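Local coordinates for protein KLLA0F20702p (Kluyveromyces lactis, PDB 5Y5A) that acts as the Est1 subunit of yeast telomerase, forming a complex with Cdc13 that probably recruits the enzyme to telomeres, at residues A[415-420]-A[528-533]; A[478-483]-A[521-526]; A[359-364]-A[423-428]; A[404-409]-A[451-456]. All blocks are in the same frame, centred on the assembly; numbering follows the deposited sequence.

Interaction 1: A[415-420]-A[528-533]; sequences KNCEMF and EEHSSR
H530 packs against K415, N416 and C417, and R533 meets F420, where helix 526-546 lies beside the loop 415-420. The first group of contacts is made by the imidazole. CG of H530 is anti to its backbone N (chi1 176°), and the ring lies against the backbone of K415 and N416. K415 O sits over one face. N416 O approaches H530 CD2 at 3.4 Å. C417 adds a sulfur-aromatic contact: SG lies 4.0 Å from the centroid of the H530 ring, 33° off the normal. The polar end of the ring is held just outside the segment, where NE2 bonds to F414 O. The second group is the meeting of F420 with R533. F420 CB lies over one face of the guanidinium, offset toward the rim and 3.3 Å from R533 NH2. Ring and guanidinium planes are 34° apart. Salt bridges to E483 and E484 tie the guanidinium to helix 483-487, which F420 also touches. The third group is internal to the loop. N416 OD1 accepts from two backbone amides, E418 N at 2.8 Å and M419 N at 3.1 Å. This is an Asx turn within an Asx motif, in the connection between helices 385-410 and 421-433.

Interaction 2: A[478-483]-A[521-526]; sequences RDYFYE and KNKLTA
The hydroxyl of Y480 is gripped by two groups. L524 N donates to Y480 OH across the contact at 3.0 Å, with a nearly straight angle of 168°, and the amide lies at the ring edge, near its plane. E529 OE2, on helix 526-546, is the other partner. CG of Y480 takes the crowded position between backbone N and carbonyl carbon (chi1 61°), and the ring extends to the loop 521-526. L524 adds apolar packing: its CB is 3.5 Å from Y480 OH, and its CG is 4.2 Å from Y480 CE2. On the other flank K523 CA is 3.9 Å from Y480 OH. A phenylalanine at Y480 would probably leave the amide of L524 and the carboxylate of E529 without their shared mate. Y482 stands beside this ring, with Y480 CE1 at its edge in plane, and R478 NH1 lies 3.5 Å above one face of the Y482 ring. Its OH bonds to S532. Both loops run into helices. Y482 is the N-cap of helix 483-487. T525 is the N-cap of helix 526-546, with its OG1 bonded to E528 N. F481 packs on the bound peptide, and F481 also shares backbone hydrogen bonds with R515 of helix 512-515.

Interaction 3: A[359-364]-A[423-428]; sequences SMIFQD and LAMARI
F362 and M425 join two parallel helices of the all-helical, TPR-like array of the Est1 DNA/RNA binding domain. Segments 359-364 and 423-428 run in the same direction, 3° apart, with axes 10.7 Å from each other. Helix 385-410 lies between them in the chain, as expected where successive helices alternate in direction. The contact is apolar and buried, and no hydrogen bond crosses it. CG of F362 is anti to the backbone N (chi1 -173°), and the ring beyond it reaches the second helix. There CD1, CE1 and CZ meet three residues. F362 CD1 touches M425 CG at 3.4 Å, and the two side chains slide past each other in opposite directions. F362 CE1 is 3.8 Å from A424 CB. F362 CZ meets I428 CD1 at 3.4 Å, and here the side chains cross at about a right angle. E484 and M487 of helix 483-487 also touch the ring. An alanine at F362 would probably open a gap beside M425 CG and leave I428 CD1 without its aromatic neighbour. Nearer the backbone of helix 339-379, M425 SD lies 4.0 Å from F362 CA and 4.1 Å from I361 CG2.

Interaction 4: A[404-409]-A[451-456]; sequences HLIDKV and QSMVNL
I406 and S452 form the tight part of this contact, where segments 404-409 and 451-456 of helices 385-410 and 447-462 pack together. The segment axes approach to 9.5 Å and cross at 39°. The branch methyl I406 CG2 rests 3.6 Å from S452 CB and equally near S452 O, against the backbone of the second helix. The other end of I406 turns to M453: I406 CD1 lies 3.7 Å from M453 SD, and the two side chains cross at about a right angle. M453 leaves its helix pointing away from the first one. It is bent at chi2 (-41°), which places SD back beside the isoleucine. L456 closes this side more loosely, with its CB 4.4 Å from I406 CG2. All four of these residues are buried.

The other side is polar and partly exposed. S452 OG donates to D407 OD1 at 2.5 Å. At this length the bond is unusually short, and the exact distance is doubtful. The hydroxyl comes from the syn side of the carboxylate, 28° out of its plane. S452 OG also has a weak bond to S448 O, one turn earlier. On the polar margin of helix 447-462, Q451 NE2 donates to N455 OD1 at 3.2 Å.

Helix 385-410 widens into a pi-type turn at 406-409. The arrangement is oblique helix packing with a buried apolar centre and a polar margin, within the TPR-like helical array of the Est1 DNA/RNA binding domain.

Following the chain from the N terminus, the first segment is on helix 339-379, and interaction 3 closes its loop when helix 421-433 returns alongside. Helix 385-410 lies within that loop. It opens interaction 4, which closes later on helix 447-462, so interactions 3 and 4 cross. They also touch, through L405 on I361 and M425. Interaction 1 opens at loop 415-420, while interactions 3 and 4 are both still open, and closes last. It therefore crosses both. Interaction 2 lies wholly within its span. Interactions 3 and 4 join helices 339-379, 385-410, 421-433 and 447-462. Interactions 1 and 2 bring helix 526-546 and the loop before it against the loops 415-420 and 478-483.

Interaction 1: A[415-420]-A[528-533]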
loop_
_atom_site.group_PDB
_atom_site.type_symbol
_atom_site.label_atom_id
_atom_site.label_comp_id
_atom_site.label_asym_id
_atom_site.label_seq_id
_atom_site.Cartn_x
_atom_site.Cartn_y
_atom_site.Cartn_z
ATOM N N LYS A 415 5.292 26.301 -4.207
ATOM C CA LYS A 415 6.679 26.748 -4.053
ATOM C C LYS A 415 7.403 26.049 -2.907
ATOM O O LYS A 415 8.612 26.230 -2.713
ATOM C CB LYS A 415 6.740 28.266 -3.834
ATOM C CG LYS A 415 6.263 29.083 -5.020
ATOM C CD LYS A 415 6.409 30.571 -4.775
ATOM C CE LYS A 415 5.820 31.352 -5.934
ATOM N NZ LYS A 415 5.918 32.826 -5.750
ATOM N N ASN A 416 6.663 25.256 -2.141
ATOM C CA ASN A 416 7.216 24.597 -0.957
ATOM C C ASN A 416 8.234 23.517 -1.339
ATOM O O ASN A 416 7.868 22.458 -1.856
ATOM C CB ASN A 416 6.078 23.995 -0.120
ATOM C CG ASN A 416 6.532 23.519 1.249
ATOM O OD1 ASN A 416 7.614 22.954 1.403
ATOM N ND2 ASN A 416 5.693 23.742 2.256
ATOM N N CYS A 417 9.507 23.785 -1.071
ATOM C CA CYS A 417 10.578 22.841 -1.379
ATOM C C CYS A 417 10.835 21.843 -0.245
ATOM O O CYS A 417 11.609 20.903 -0.404
ATOM C CB CYS A 417 11.871 23.595 -1.696
ATOM S SG CYS A 417 11.774 24.669 -3.161
ATOM N N GLU A 418 10.183 22.044 0.896
ATOM C CA GLU A 418 10.420 21.199 2.064
ATOM C C GLU A 418 9.574 19.925 2.066
ATOM O O GLU A 418 9.998 18.894 2.571
ATOM C CB GLU A 418 10.155 21.985 3.349
ATOM C CG GLU A 418 10.854 23.329 3.399
ATOM C CD GLU A 418 12.354 23.205 3.267
ATOM O OE1 GLU A 418 12.953 22.416 4.030
ATOM O OE2 GLU A 418 12.935 23.889 2.395
ATOM N N MET A 419 8.374 20.001 1.509
ATOM C CA MET A 419 7.455 18.874 1.559
ATOM C C MET A 419 7.172 18.334 0.156
ATOM O O MET A 419 6.591 19.025 -0.684
ATOM C CB MET A 419 6.153 19.287 2.247
ATOM C CG MET A 419 6.340 19.854 3.651
ATOM S SD MET A 419 6.990 18.668 4.854
ATOM C CE MET A 419 5.675 17.453 4.917
ATOM N N PHE A 420 7.577 17.093 -0.088
ATOM C CA PHE A 420 7.438 16.510 -1.412
ATOM C C PHE A 420 5.972 16.310 -1.769
ATOM O O PHE A 420 5.631 16.284 -2.947
ATOM C CB PHE A 420 8.196 15.173 -1.504
ATOM C CG PHE A 420 7.513 14.025 -0.796
ATOM C CD1 PHE A 420 6.595 13.223 -1.465
ATOM C CD2 PHE A 420 7.800 13.742 0.532
ATOM C CE1 PHE A 420 5.964 12.174 -0.820
ATOM C CE2 PHE A 420 7.173 12.694 1.187
ATOM C CZ PHE A 420 6.251 11.908 0.510
ATOM N N GLU A 528 16.218 21.261 -5.719
ATOM C CA GLU A 528 16.398 20.662 -7.030
ATOM C C GLU A 528 15.324 19.616 -7.294
ATOM O O GLU A 528 14.745 19.586 -8.377
ATOM C CB GLU A 528 17.797 20.064 -7.151
ATOM C CG GLU A 528 18.874 21.139 -7.230
ATOM C CD GLU A 528 20.273 20.609 -7.015
ATOM O OE1 GLU A 528 21.228 21.405 -7.134
ATOM O OE2 GLU A 528 20.420 19.405 -6.725
ATOM N N GLU A 529 15.025 18.781 -6.303
ATOM C CA GLU A 529 13.976 17.779 -6.476
ATOM C C GLU A 529 12.633 18.449 -6.750
ATOM O O GLU A 529 11.868 17.993 -7.599
ATOM C CB GLU A 529 13.888 16.864 -5.255
ATOM C CG GLU A 529 15.099 15.946 -5.109
ATOM C CD GLU A 529 14.948 14.907 -4.006
ATOM O OE1 GLU A 529 14.095 15.091 -3.110
ATOM O OE2 GLU A 529 15.690 13.903 -4.038
ATOM N N HIS A 530 12.367 19.542 -6.045
ATOM C CA HIS A 530 11.166 20.343 -6.279
ATOM C C HIS A 530 11.146 20.896 -7.713
ATOM O O HIS A 530 10.116 20.883 -8.389
ATOM C CB HIS A 530 11.084 21.483 -5.260
ATOM C CG HIS A 530 9.929 22.412 -5.481
ATOM N ND1 HIS A 530 10.070 23.641 -6.088
ATOM C CD2 HIS A 530 8.615 22.293 -5.175
ATOM C CE1 HIS A 530 8.894 24.238 -6.154
ATOM N NE2 HIS A 530 7.993 23.441 -5.608
ATOM N N SER A 531 12.300 21.358 -8.176
ATOM C CA SER A 531 12.431 21.871 -9.535
ATOM C C SER A 531 12.150 20.768 -10.559
ATOM O O SER A 531 11.419 20.976 -11.528
ATOM C CB SER A 531 13.824 22.458 -9.744
ATOM O OG SER A 531 13.941 23.010 -11.040
ATOM N N SER A 532 12.714 19.589 -10.317
ATOM C CA SER A 532 12.451 18.428 -11.154
ATOM C C SER A 532 10.959 18.068 -11.225
ATOM O O SER A 532 10.462 17.731 -12.303
ATOM C CB SER A 532 13.248 17.226 -10.652
ATOM O OG SER A 532 12.827 16.042 -11.314
ATOM N N ARG A 533 10.245 18.128 -10.094
ATOM C CA ARG A 533 8.796 17.876 -10.100
ATOM C C ARG A 533 8.036 18.951 -10.876
ATOM O O ARG A 533 7.035 18.663 -11.534
ATOM C CB ARG A 533 8.237 17.786 -8.675
ATOM C CG ARG A 533 8.667 16.545 -7.907
ATOM C CD ARG A 533 7.923 16.429 -6.581
ATOM N NE ARG A 533 8.296 15.217 -5.861
ATOM C CZ ARG A 533 9.232 15.158 -4.920
ATOM N NH1 ARG A 533 9.908 16.249 -4.565
ATOM N NH2 ARG A 533 9.492 14.000 -4.334
#

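Interaction 2: A[478-483]-A[521-526]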
loop_
_atom_site.group_PDB
_atom_site.type_symbol
_atom_site.label_atom_id
_atom_site.label_comp_id
_atom_site.label_asym_id
_atom_site.label_seq_id
_atom_site.Cartn_x
_atom_site.Cartn_y
_atom_site.Cartn_z
ATOM N N ARG A 478 15.871 12.052 -14.936
ATOM C CA ARG A 478 16.333 12.006 -13.557
ATOM C C ARG A 478 17.208 10.783 -13.325
ATOM O O ARG A 478 17.297 9.902 -14.182
ATOM C CB ARG A 478 15.147 11.970 -12.613
ATOM C CG ARG A 478 14.256 10.778 -12.867
ATOM C CD ARG A 478 13.144 10.752 -11.877
ATOM N NE ARG A 478 12.195 9.676 -12.132
ATOM C CZ ARG A 478 11.225 9.362 -11.286
ATOM N NH1 ARG A 478 11.116 10.045 -10.152
ATOM N NH2 ARG A 478 10.375 8.379 -11.562
ATOM N N ASP A 479 17.831 10.712 -12.154
ATOM C CA ASP A 479 18.789 9.646 -11.888
ATOM C C ASP A 479 18.308 8.636 -10.855
ATOM O O ASP A 479 18.949 7.600 -10.656
ATOM C CB ASP A 479 20.121 10.249 -11.446
ATOM C CG ASP A 479 20.813 10.991 -12.570
ATOM O OD1 ASP A 479 20.566 10.639 -13.743
ATOM O OD2 ASP A 479 21.593 11.924 -12.288
ATOM N N TYR A 480 17.173 8.920 -10.220
ATOM C CA TYR A 480 16.653 8.041 -9.180
ATOM C C TYR A 480 15.178 8.291 -8.894
ATOM O O TYR A 480 14.614 9.305 -9.312
ATOM C CB TYR A 480 17.472 8.197 -7.889
ATOM C CG TYR A 480 17.463 9.592 -7.286
ATOM C CD1 TYR A 480 16.495 9.962 -6.358
ATOM C CD2 TYR A 480 18.433 10.532 -7.630
ATOM C CE1 TYR A 480 16.484 11.225 -5.799
ATOM C CE2 TYR A 480 18.426 11.803 -7.074
ATOM C CZ TYR A 480 17.449 12.142 -6.158
ATOM O OH TYR A 480 17.435 13.404 -5.597
ATOM N N PHE A 481 14.559 7.354 -8.180
ATOM C CA PHE A 481 13.149 7.457 -7.813
ATOM C C PHE A 481 12.936 8.427 -6.654
ATOM O O PHE A 481 13.776 8.528 -5.759
ATOM C CB PHE A 481 12.589 6.081 -7.437
ATOM C CG PHE A 481 12.012 5.314 -8.594
ATOM C CD1 PHE A 481 12.211 5.740 -9.899
ATOM C CD2 PHE A 481 11.255 4.174 -8.371
ATOM C CE1 PHE A 481 11.678 5.036 -10.956
ATOM C CE2 PHE A 481 10.720 3.462 -9.428
ATOM C CZ PHE A 481 10.929 3.895 -10.722
ATOM N N TYR A 482 11.808 9.136 -6.677
ATOM C CA TYR A 482 11.437 10.032 -5.586
ATOM C C TYR A 482 10.511 9.307 -4.600
ATOM O O TYR A 482 10.092 8.172 -4.855
ATOM C CB TYR A 482 10.768 11.301 -6.130
ATOM C CG TYR A 482 11.649 12.107 -7.065
ATOM C CD1 TYR A 482 13.033 12.064 -6.959
ATOM C CD2 TYR A 482 11.097 12.900 -8.062
ATOM C CE1 TYR A 482 13.841 12.790 -7.817
ATOM C CE2 TYR A 482 11.900 13.636 -8.924
ATOM C CZ TYR A 482 13.268 13.572 -8.794
ATOM O OH TYR A 482 14.068 14.290 -9.648
ATOM N N GLU A 483 10.195 9.962 -3.481
ATOM C CA GLU A 483 9.418 9.334 -2.412
ATOM C C GLU A 483 8.122 8.743 -2.937
ATOM O O GLU A 483 7.800 7.588 -2.647
ATOM C CB GLU A 483 9.101 10.334 -1.289
ATOM C CG GLU A 483 10.294 10.735 -0.418
ATOM C CD GLU A 483 10.944 12.042 -0.861
ATOM O OE1 GLU A 483 10.930 12.347 -2.078
ATOM O OE2 GLU A 483 11.467 12.765 0.015
ATOM N N LYS A 521 24.558 8.208 -5.548
ATOM C CA LYS A 521 25.636 9.163 -5.326
ATOM C C LYS A 521 25.173 10.566 -5.694
ATOM O O LYS A 521 25.578 11.554 -5.082
ATOM C CB LYS A 521 26.867 8.781 -6.146
ATOM C CG LYS A 521 27.246 7.311 -6.058
ATOM C CD LYS A 521 28.497 7.016 -6.880
ATOM C CE LYS A 521 28.862 5.539 -6.826
ATOM N NZ LYS A 521 30.121 5.239 -7.568
ATOM N N ASN A 522 24.320 10.640 -6.710
ATOM C CA ASN A 522 23.728 11.903 -7.114
ATOM C C ASN A 522 22.374 12.112 -6.459
ATOM O O ASN A 522 21.338 11.875 -7.072
ATOM C CB ASN A 522 23.584 11.971 -8.635
ATOM C CG ASN A 522 22.812 13.198 -9.094
ATOM O OD1 ASN A 522 21.677 13.094 -9.567
ATOM N ND2 ASN A 522 23.425 14.369 -8.952
ATOM N N LYS A 523 22.382 12.529 -5.198
ATOM C CA LYS A 523 21.152 12.971 -4.561
ATOM C C LYS A 523 21.064 14.481 -4.668
ATOM O O LYS A 523 22.027 15.197 -4.401
ATOM C CB LYS A 523 21.080 12.521 -3.103
ATOM C CG LYS A 523 19.778 12.898 -2.417
ATOM C CD LYS A 523 19.744 12.383 -0.985
ATOM C CE LYS A 523 18.456 12.778 -0.287
ATOM N NZ LYS A 523 18.402 12.283 1.115
ATOM N N LEU A 524 19.902 14.959 -5.084
ATOM C CA LEU A 524 19.695 16.378 -5.307
ATOM C C LEU A 524 19.179 17.047 -4.043
ATOM O O LEU A 524 18.631 16.381 -3.166
ATOM C CB LEU A 524 18.712 16.586 -6.460
ATOM C CG LEU A 524 19.079 15.879 -7.765
ATOM C CD1 LEU A 524 17.880 15.804 -8.696
ATOM C CD2 LEU A 524 20.250 16.590 -8.431
ATOM N N THR A 525 19.350 18.363 -3.950
ATOM C CA THR A 525 18.763 19.114 -2.850
ATOM C C THR A 525 17.243 18.993 -2.905
ATOM O O THR A 525 16.678 18.619 -3.933
ATOM C CB THR A 525 19.142 20.598 -2.896
ATOM O OG1 THR A 525 18.493 21.215 -4.015
ATOM C CG2 THR A 525 20.646 20.769 -3.021
ATOM N N ALA A 526 16.583 19.316 -1.802
ATOM C CA ALA A 526 15.127 19.324 -1.778
ATOM C C ALA A 526 14.610 20.302 -2.824
ATOM O O ALA A 526 13.581 20.065 -3.460
ATOM C CB ALA A 526 14.614 19.693 -0.395
#

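Interaction 3: A[359-364]-A[423-428]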
loop_
_atom_site.group_PDB
_atom_site.type_symbol
_atom_site.label_atom_id
_atom_site.label_comp_id
_atom_site.label_asym_id
_atom_site.label_seq_id
_atom_site.Cartn_x
_atom_site.Cartn_y
_atom_site.Cartn_z
ATOM N N SER A 359 0.573 14.384 5.194
ATOM C CA SER A 359 0.917 12.998 4.934
ATOM C C SER A 359 -0.335 12.115 4.898
ATOM O O SER A 359 -0.417 11.177 4.106
ATOM C CB SER A 359 1.897 12.488 5.986
ATOM O OG SER A 359 2.065 11.088 5.872
ATOM N N MET A 360 -1.308 12.428 5.747
ATOM C CA MET A 360 -2.569 11.691 5.773
ATOM C C MET A 360 -3.435 12.087 4.573
ATOM O O MET A 360 -4.216 11.280 4.048
ATOM C CB MET A 360 -3.317 11.941 7.099
ATOM C CG MET A 360 -4.643 11.175 7.220
ATOM S SD MET A 360 -4.443 9.362 7.117
ATOM C CE MET A 360 -3.558 9.093 8.646
ATOM N N ILE A 361 -3.294 13.329 4.124
ATOM C CA ILE A 361 -4.068 13.785 2.971
ATOM C C ILE A 361 -3.570 13.074 1.726
ATOM O O ILE A 361 -4.344 12.679 0.851
ATOM C CB ILE A 361 -3.976 15.317 2.800
ATOM C CG1 ILE A 361 -4.767 16.006 3.920
ATOM C CG2 ILE A 361 -4.492 15.732 1.433
ATOM C CD1 ILE A 361 -4.501 17.490 4.063
ATOM N N PHE A 362 -2.260 12.891 1.678
ATOM C CA PHE A 362 -1.612 12.156 0.613
ATOM C C PHE A 362 -2.152 10.726 0.575
ATOM O O PHE A 362 -2.521 10.212 -0.484
ATOM C CB PHE A 362 -0.099 12.186 0.846
ATOM C CG PHE A 362 0.717 11.594 -0.269
ATOM C CD1 PHE A 362 1.096 12.363 -1.352
ATOM C CD2 PHE A 362 1.148 10.279 -0.210
ATOM C CE1 PHE A 362 1.866 11.827 -2.377
ATOM C CE2 PHE A 362 1.924 9.742 -1.229
ATOM C CZ PHE A 362 2.279 10.518 -2.311
ATOM N N GLN A 363 -2.200 10.084 1.736
ATOM C CA GLN A 363 -2.710 8.716 1.816
ATOM C C GLN A 363 -4.160 8.649 1.346
ATOM O O GLN A 363 -4.535 7.740 0.613
ATOM C CB GLN A 363 -2.598 8.168 3.241
ATOM C CG GLN A 363 -2.893 6.672 3.315
ATOM C CD GLN A 363 -2.572 6.077 4.669
ATOM O OE1 GLN A 363 -1.453 5.612 4.905
ATOM N NE2 GLN A 363 -3.553 6.087 5.568
ATOM N N ASP A 364 -4.956 9.634 1.755
ATOM C CA ASP A 364 -6.358 9.712 1.366
ATOM C C ASP A 364 -6.529 9.749 -0.154
ATOM O O ASP A 364 -7.433 9.120 -0.695
ATOM C CB ASP A 364 -7.018 10.950 1.986
ATOM C CG ASP A 364 -7.418 10.743 3.441
ATOM O OD1 ASP A 364 -7.040 9.713 4.044
ATOM O OD2 ASP A 364 -8.109 11.638 3.983
ATOM N N LEU A 423 3.559 18.621 -4.666
ATOM C CA LEU A 423 3.670 18.386 -6.102
ATOM C C LEU A 423 3.586 16.890 -6.444
ATOM O O LEU A 423 3.218 16.523 -7.556
ATOM C CB LEU A 423 4.966 18.995 -6.639
ATOM C CG LEU A 423 5.031 20.535 -6.637
ATOM C CD1 LEU A 423 6.232 21.026 -7.424
ATOM C CD2 LEU A 423 3.752 21.152 -7.202
ATOM N N ALA A 424 3.912 16.030 -5.483
ATOM C CA ALA A 424 3.775 14.582 -5.679
ATOM C C ALA A 424 2.322 14.191 -5.909
ATOM O O ALA A 424 2.032 13.312 -6.712
ATOM C CB ALA A 424 4.335 13.819 -4.488
ATOM N N MET A 425 1.410 14.850 -5.206
ATOM C CA MET A 425 -0.016 14.591 -5.379
ATOM C C MET A 425 -0.471 14.963 -6.788
ATOM O O MET A 425 -1.256 14.243 -7.403
ATOM C CB MET A 425 -0.843 15.357 -4.328
ATOM C CG MET A 425 -0.817 14.706 -2.940
ATOM S SD MET A 425 -1.938 15.443 -1.726
ATOM C CE MET A 425 -1.336 17.127 -1.668
ATOM N N ALA A 426 0.034 16.078 -7.307
ATOM C CA ALA A 426 -0.278 16.449 -8.687
ATOM C C ALA A 426 0.261 15.414 -9.684
ATOM O O ALA A 426 -0.412 15.103 -10.668
ATOM C CB ALA A 426 0.268 17.845 -9.007
ATOM N N ARG A 427 1.463 14.884 -9.438
ATOM C CA ARG A 427 2.048 13.875 -10.331
ATOM C C ARG A 427 1.172 12.633 -10.383
ATOM O O ARG A 427 0.941 12.050 -11.438
ATOM C CB ARG A 427 3.450 13.461 -9.881
ATOM C CG ARG A 427 4.559 14.445 -10.170
ATOM C CD ARG A 427 5.896 13.817 -9.822
ATOM N NE ARG A 427 6.180 12.643 -10.645
ATOM C CZ ARG A 427 6.918 11.613 -10.240
ATOM N NH1 ARG A 427 7.138 10.585 -11.052
ATOM N NH2 ARG A 427 7.437 11.609 -9.016
ATOM N N ILE A 428 0.694 12.243 -9.213
ATOM C CA ILE A 428 -0.074 11.028 -9.053
ATOM C C ILE A 428 -1.430 11.118 -9.766
ATOM O O ILE A 428 -1.851 10.166 -10.440
ATOM C CB ILE A 428 -0.223 10.730 -7.563
ATOM C CG1 ILE A 428 1.118 10.223 -7.037
ATOM C CG2 ILE A 428 -1.338 9.746 -7.289
ATOM C CD1 ILE A 428 1.190 10.201 -5.557
#

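Interaction 4: A[404-409]-A[451-456]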
loop_
_atom_site.group_PDB
_atom_site.type_symbol
_atom_site.label_atom_id
_atom_site.label_comp_id
_atom_site.label_asym_id
_atom_site.label_seq_id
_atom_site.Cartn_x
_atom_site.Cartn_y
_atom_site.Cartn_z
ATOM N N HIS A 404 -10.533 20.181 -5.053
ATOM C CA HIS A 404 -10.411 20.725 -3.703
ATOM C C HIS A 404 -8.939 20.713 -3.266
ATOM O O HIS A 404 -8.422 21.721 -2.782
ATOM C CB HIS A 404 -11.275 19.937 -2.717
ATOM C CG HIS A 404 -11.348 20.551 -1.358
ATOM N ND1 HIS A 404 -11.995 21.743 -1.112
ATOM C CD2 HIS A 404 -10.852 20.142 -0.165
ATOM C CE1 HIS A 404 -11.897 22.042 0.170
ATOM N NE2 HIS A 404 -11.210 21.083 0.767
ATOM N N LEU A 405 -8.270 19.579 -3.460
ATOM C CA LEU A 405 -6.833 19.467 -3.202
ATOM C C LEU A 405 -6.032 20.512 -3.958
ATOM O O LEU A 405 -5.162 21.156 -3.400
ATOM C CB LEU A 405 -6.311 18.089 -3.593
ATOM C CG LEU A 405 -6.436 16.967 -2.573
ATOM C CD1 LEU A 405 -5.596 15.778 -3.013
ATOM C CD2 LEU A 405 -6.013 17.477 -1.208
ATOM N N ILE A 406 -6.306 20.641 -5.250
ATOM C CA ILE A 406 -5.582 21.591 -6.078
ATOM C C ILE A 406 -5.872 23.032 -5.651
ATOM O O ILE A 406 -4.955 23.799 -5.369
ATOM C CB ILE A 406 -5.939 21.413 -7.561
ATOM C CG1 ILE A 406 -5.480 20.033 -8.035
ATOM C CG2 ILE A 406 -5.305 22.534 -8.394
ATOM C CD1 ILE A 406 -6.157 19.546 -9.290
ATOM N N ASP A 407 -7.151 23.390 -5.586
ATOM C CA ASP A 407 -7.534 24.768 -5.304
ATOM C C ASP A 407 -7.122 25.215 -3.905
ATOM O O ASP A 407 -6.611 26.314 -3.743
ATOM C CB ASP A 407 -9.047 24.965 -5.476
ATOM C CG ASP A 407 -9.514 24.743 -6.915
ATOM O OD1 ASP A 407 -8.661 24.563 -7.810
ATOM O OD2 ASP A 407 -10.738 24.745 -7.152
ATOM N N LYS A 408 -7.329 24.385 -2.884
ATOM C CA LYS A 408 -7.130 24.883 -1.520
ATOM C C LYS A 408 -5.787 24.487 -0.920
ATOM O O LYS A 408 -5.394 25.028 0.115
ATOM C CB LYS A 408 -8.260 24.411 -0.592
ATOM C CG LYS A 408 -9.672 24.635 -1.122
ATOM C CD LYS A 408 -9.987 26.102 -1.319
ATOM C CE LYS A 408 -11.392 26.273 -1.866
ATOM N NZ LYS A 408 -11.651 27.675 -2.276
ATOM N N VAL A 409 -5.071 23.558 -1.548
ATOM C CA VAL A 409 -3.827 23.099 -0.930
ATOM C C VAL A 409 -2.605 23.296 -1.828
ATOM O O VAL A 409 -1.724 24.089 -1.503
ATOM C CB VAL A 409 -3.911 21.605 -0.505
ATOM C CG1 VAL A 409 -2.653 21.204 0.234
ATOM C CG2 VAL A 409 -5.131 21.366 0.376
ATOM N N GLN A 451 -10.038 23.655 -15.183
ATOM C CA GLN A 451 -9.764 24.985 -14.637
ATOM C C GLN A 451 -8.659 24.922 -13.570
ATOM O O GLN A 451 -7.748 25.754 -13.561
ATOM C CB GLN A 451 -11.032 25.604 -14.043
ATOM C CG GLN A 451 -10.822 27.003 -13.482
ATOM C CD GLN A 451 -10.532 28.022 -14.574
ATOM O OE1 GLN A 451 -11.391 28.317 -15.402
ATOM N NE2 GLN A 451 -9.310 28.544 -14.592
ATOM N N SER A 452 -8.735 23.930 -12.683
ATOM C CA SER A 452 -7.741 23.780 -11.616
ATOM C C SER A 452 -6.332 23.531 -12.156
ATOM O O SER A 452 -5.368 24.110 -11.671
ATOM C CB SER A 452 -8.142 22.640 -10.670
ATOM O OG SER A 452 -9.143 23.074 -9.764
ATOM N N MET A 453 -6.218 22.668 -13.161
ATOM C CA MET A 453 -4.910 22.345 -13.726
ATOM C C MET A 453 -4.325 23.514 -14.494
ATOM O O MET A 453 -3.112 23.706 -14.512
ATOM C CB MET A 453 -5.003 21.114 -14.632
ATOM C CG MET A 453 -5.167 19.808 -13.851
ATOM S SD MET A 453 -4.144 19.738 -12.363
ATOM C CE MET A 453 -2.573 19.218 -13.020
ATOM N N VAL A 454 -5.194 24.289 -15.135
ATOM C CA VAL A 454 -4.790 25.525 -15.805
ATOM C C VAL A 454 -4.181 26.525 -14.815
ATOM O O VAL A 454 -3.114 27.100 -15.072
ATOM C CB VAL A 454 -5.993 26.171 -16.531
ATOM C CG1 VAL A 454 -5.734 27.653 -16.809
ATOM C CG2 VAL A 454 -6.315 25.394 -17.817
ATOM N N ASN A 455 -4.852 26.720 -13.679
ATOM C CA ASN A 455 -4.357 27.623 -12.630
ATOM C C ASN A 455 -3.017 27.160 -12.080
ATOM O O ASN A 455 -2.104 27.961 -11.900
ATOM C CB ASN A 455 -5.358 27.732 -11.476
ATOM C CG ASN A 455 -6.634 28.421 -11.878
ATOM O OD1 ASN A 455 -6.675 29.132 -12.882
ATOM N ND2 ASN A 455 -7.691 28.219 -11.099
ATOM N N LEU A 456 -2.907 25.857 -11.826
ATOM C CA LEU A 456 -1.677 25.285 -11.295
ATOM C C LEU A 456 -0.560 25.387 -12.324
ATOM O O LEU A 456 0.547 25.817 -12.010
ATOM C CB LEU A 456 -1.885 23.816 -10.883
ATOM C CG LEU A 456 -0.655 23.205 -10.219
ATOM C CD1 LEU A 456 -0.300 24.014 -8.967
ATOM C CD2 LEU A 456 -0.872 21.736 -9.877
#